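PDB 1S7G: NAD-dependent deacetylase 2 from Archaeoglobus fulgidus, which removes acetyl groups from protein lysines in an NAD-dependent reaction, and so raises the DNA affinity of the chromatin protein Alba. Local coordinates for residues A96-N101 with R113-H118. Numbering follows the deposited sequence.
Sequences AVITQN and RVLELH. With NAD (nicotinamide-adenine-dinucleotide), chain L.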
loop_
_atom_site.group_PDB
_atom_site.type_symbol
_atom_site.label_atom_id
_atom_site.label_comp_id
_atom_site.label_asym_id
_atom_site.label_seq_id
_atom_site.Cartn_x
_atom_site.Cartn_y
_atom_site.Cartn_z
ATOM N N ALA A 96 -2.658 -2.637 -5.859
ATOM C CA ALA A 96 -1.934 -3.308 -4.799
ATOM C C ALA A 96 -2.468 -4.693 -4.518
ATOM O O ALA A 96 -3.654 -4.965 -4.681
ATOM C CB ALA A 96 -1.989 -2.478 -3.532
ATOM N N VAL A 97 -1.571 -5.575 -4.106
ATOM C CA VAL A 97 -1.952 -6.925 -3.739
ATOM C C VAL A 97 -1.514 -7.101 -2.295
ATOM O O VAL A 97 -0.357 -6.875 -1.966
ATOM C CB VAL A 97 -1.253 -7.983 -4.611
ATOM C CG1 VAL A 97 -1.427 -9.350 -4.003
ATOM C CG2 VAL A 97 -1.840 -7.970 -6.013
ATOM N N ILE A 98 -2.451 -7.458 -1.430
ATOM C CA ILE A 98 -2.145 -7.694 -0.026
ATOM C C ILE A 98 -2.277 -9.199 0.135
ATOM O O ILE A 98 -3.307 -9.777 -0.218
ATOM C CB ILE A 98 -3.157 -7.010 0.905
ATOM C CG1 ILE A 98 -3.134 -5.500 0.684
ATOM C CG2 ILE A 98 -2.831 -7.347 2.344
ATOM C CD1 ILE A 98 -4.251 -4.768 1.397
ATOM N N THR A 99 -1.253 -9.847 0.662
ATOM C CA THR A 99 -1.341 -11.287 0.793
ATOM C C THR A 99 -0.826 -11.822 2.102
ATOM O O THR A 99 -0.000 -11.194 2.773
ATOM C CB THR A 99 -0.594 -12.010 -0.366
ATOM O OG1 THR A 99 -0.873 -13.413 -0.315
ATOM C CG2 THR A 99 0.909 -11.810 -0.257
ATOM N N GLN A 100 -1.349 -12.990 2.457
ATOM C CA GLN A 100 -0.950 -13.692 3.658
ATOM C C GLN A 100 -0.026 -14.832 3.268
ATOM O O GLN A 100 0.556 -15.481 4.127
ATOM C CB GLN A 100 -2.173 -14.241 4.393
ATOM C CG GLN A 100 -2.762 -13.223 5.346
ATOM C CD GLN A 100 -3.901 -13.764 6.184
ATOM O OE1 GLN A 100 -4.358 -13.096 7.113
ATOM N NE2 GLN A 100 -4.373 -14.964 5.862
ATOM N N ASN A 101 0.110 -15.079 1.971
ATOM C CA ASN A 101 0.983 -16.161 1.518
ATOM C C ASN A 101 2.454 -15.762 1.566
ATOM O O ASN A 101 2.795 -14.587 1.444
ATOM C CB ASN A 101 0.609 -16.587 0.096
ATOM C CG ASN A 101 -0.843 -16.984 -0.017
ATOM O OD1 ASN A 101 -1.413 -17.526 0.926
ATOM N ND2 ASN A 101 -1.450 -16.727 -1.173
ATOM N N ARG A 113 3.352 -4.527 -6.848
ATOM C CA ARG A 113 3.110 -4.105 -5.475
ATOM C C ARG A 113 2.419 -5.186 -4.667
ATOM O O ARG A 113 1.220 -5.417 -4.805
ATOM C CB ARG A 113 2.281 -2.821 -5.447
ATOM C CG ARG A 113 2.047 -2.265 -4.045
ATOM C CD ARG A 113 1.563 -0.826 -4.123
ATOM N NE ARG A 113 1.234 -0.253 -2.824
ATOM C CZ ARG A 113 2.093 -0.103 -1.823
ATOM N NH1 ARG A 113 1.684 0.442 -0.684
ATOM N NH2 ARG A 113 3.352 -0.503 -1.950
ATOM N N VAL A 114 3.198 -5.831 -3.810
ATOM C CA VAL A 114 2.703 -6.907 -2.968
ATOM C C VAL A 114 3.082 -6.641 -1.514
ATOM O O VAL A 114 4.260 -6.512 -1.190
ATOM C CB VAL A 114 3.317 -8.248 -3.399
ATOM C CG1 VAL A 114 2.677 -9.383 -2.640
ATOM C CG2 VAL A 114 3.147 -8.433 -4.891
ATOM N N LEU A 115 2.078 -6.545 -0.648
ATOM C CA LEU A 115 2.305 -6.315 0.770
ATOM C C LEU A 115 2.167 -7.680 1.443
ATOM O O LEU A 115 1.073 -8.233 1.534
ATOM C CB LEU A 115 1.278 -5.311 1.311
ATOM C CG LEU A 115 1.285 -3.949 0.592
ATOM C CD1 LEU A 115 0.194 -3.047 1.143
ATOM C CD2 LEU A 115 2.651 -3.285 0.768
ATOM N N GLU A 116 3.291 -8.229 1.889
ATOM C CA GLU A 116 3.313 -9.544 2.513
ATOM C C GLU A 116 3.144 -9.478 4.028
ATOM O O GLU A 116 4.097 -9.230 4.764
ATOM C CB GLU A 116 4.617 -10.248 2.124
ATOM C CG GLU A 116 4.748 -10.433 0.604
ATOM C CD GLU A 116 6.076 -11.043 0.177
ATOM O OE1 GLU A 116 6.064 -12.061 -0.558
ATOM O OE2 GLU A 116 7.129 -10.503 0.573
ATOM N N LEU A 117 1.921 -9.722 4.486
ATOM C CA LEU A 117 1.599 -9.654 5.908
ATOM C C LEU A 117 2.257 -10.708 6.802
ATOM O O LEU A 117 2.408 -10.497 8.003
ATOM C CB LEU A 117 0.082 -9.699 6.094
ATOM C CG LEU A 117 -0.665 -8.576 5.379
ATOM C CD1 LEU A 117 -2.152 -8.710 5.634
ATOM C CD2 LEU A 117 -0.155 -7.233 5.867
ATOM N N HIS A 118 2.635 -11.845 6.233
ATOM C CA HIS A 118 3.276 -12.881 7.029
ATOM C C HIS A 118 4.731 -13.077 6.622
ATOM O O HIS A 118 5.340 -14.078 6.973
ATOM C CB HIS A 118 2.519 -14.208 6.894
ATOM C CG HIS A 118 1.195 -14.227 7.593
ATOM N ND1 HIS A 118 0.715 -13.154 8.313
ATOM C CD2 HIS A 118 0.247 -15.189 7.679
ATOM C CE1 HIS A 118 -0.472 -13.453 8.811
ATOM N NE2 HIS A 118 -0.779 -14.683 8.441
HETATM P PA NAD L . -7.295 -20.468 4.978
HETATM O O1A NAD L . -7.953 -20.119 6.178
HETATM O O2A NAD L . -6.730 -21.799 4.984
HETATM O O5B NAD L . -8.333 -20.178 3.856
HETATM C C5B NAD L . -8.182 -20.453 2.400
HETATM C C4B NAD L . -9.585 -20.318 1.790
HETATM O O4B NAD L . -9.445 -20.560 0.364
HETATM C C3B NAD L . -10.682 -21.360 2.307
HETATM O O3B NAD L . -11.752 -20.533 2.845
HETATM C C2B NAD L . -11.116 -22.209 1.117
HETATM O O2B NAD L . -12.460 -22.553 0.956
HETATM C C1B NAD L . -10.526 -21.385 -0.081
HETATM N N9A NAD L . -9.972 -22.195 -1.203
HETATM C C8A NAD L . -9.374 -23.446 -1.325
HETATM N N7A NAD L . -9.029 -23.735 -2.571
HETATM C C5A NAD L . -9.363 -22.700 -3.368
HETATM C C6A NAD L . -9.258 -22.325 -4.881
HETATM N N6A NAD L . -8.759 -23.069 -5.769
HETATM N N1A NAD L . -9.756 -21.048 -5.289
HETATM C C2A NAD L . -10.366 -20.085 -4.442
HETATM N N3A NAD L . -10.487 -20.402 -3.014
HETATM C C4A NAD L . -9.974 -21.699 -2.517
HETATM O O3 NAD L . -6.179 -19.477 4.602
HETATM P PN NAD L . -5.991 -17.965 4.821
HETATM O O1N NAD L . -7.258 -17.355 4.646
HETATM O O2N NAD L . -4.872 -17.608 3.915
HETATM O O5D NAD L . -5.617 -17.886 6.457
HETATM C C5D NAD L . -4.347 -18.452 6.881
HETATM C C4D NAD L . -3.859 -18.085 8.259
HETATM O O4D NAD L . -4.936 -17.989 9.309
HETATM C C3D NAD L . -2.824 -19.138 8.802
HETATM O O3D NAD L . -1.665 -18.467 9.425
HETATM C C2D NAD L . -3.675 -20.080 9.801
HETATM O O2D NAD L . -2.919 -20.722 10.859
HETATM C C1D NAD L . -4.861 -19.112 10.305
HETATM N N1N NAD L . -6.230 -19.791 10.409
HETATM C C2N NAD L . -6.667 -20.170 11.812
HETATM C C3N NAD L . -7.955 -20.766 12.045
HETATM C C7N NAD L . -8.423 -21.204 13.439
HETATM O O7N NAD L . -9.664 -21.576 13.612
HETATM N N7N NAD L . -7.493 -21.247 14.445
HETATM C C4N NAD L . -8.922 -21.026 10.798
HETATM C C5N NAD L . -8.482 -20.657 9.361
HETATM C C6N NAD L . -7.131 -20.041 9.197
HETATM O O HOH W 1 2.932 -12.816 3.597
HETATM O O HOH W 2 4.284 -14.044 -0.807
#
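Strand 96-99 pairs in parallel with 114-116, the short axes 4.6 Å apart and 18° from aligned. V97 and T99 each use both backbone groups: V97 N donates to R113 O and receives L115 N on its O (2.8 Å), while T99 N reaches L115 O and T99 O accepts L117 N. On one face, I98 CG2, turned toward L117 by standing anti to its own N, meets L117 CD1 at 3.6 Å; on the other, T99 CG2 touches V114 CG1 (3.8 Å). Past the strand ends, Q100 lies beside H118, its CG making a CH-pi contact over one ring face, 4.2 Å from the centroid, its amide plane 18° from the ring. In H118, the predicted proton acceptor, ND1 also donates to L117 O (3.2 Å), near the ring plane although ND1 sits above that carbonyl's plane; Q100 NE2 bonds weakly to NAD O5D. An alanine at H118 would probably strip Q100 CG of its ring face and L117 O of its ND1 donor. In this beta-alpha-beta unit of the Rossmann-like sirtuin domain, NAD sits at the strands' carboxyl ends: 114-116 edges the sheet, 94-99 pairs on its other edge with strand 18-22, helix 105-108 covers V97 and V114, and helix 171-183 covers I98 and L115.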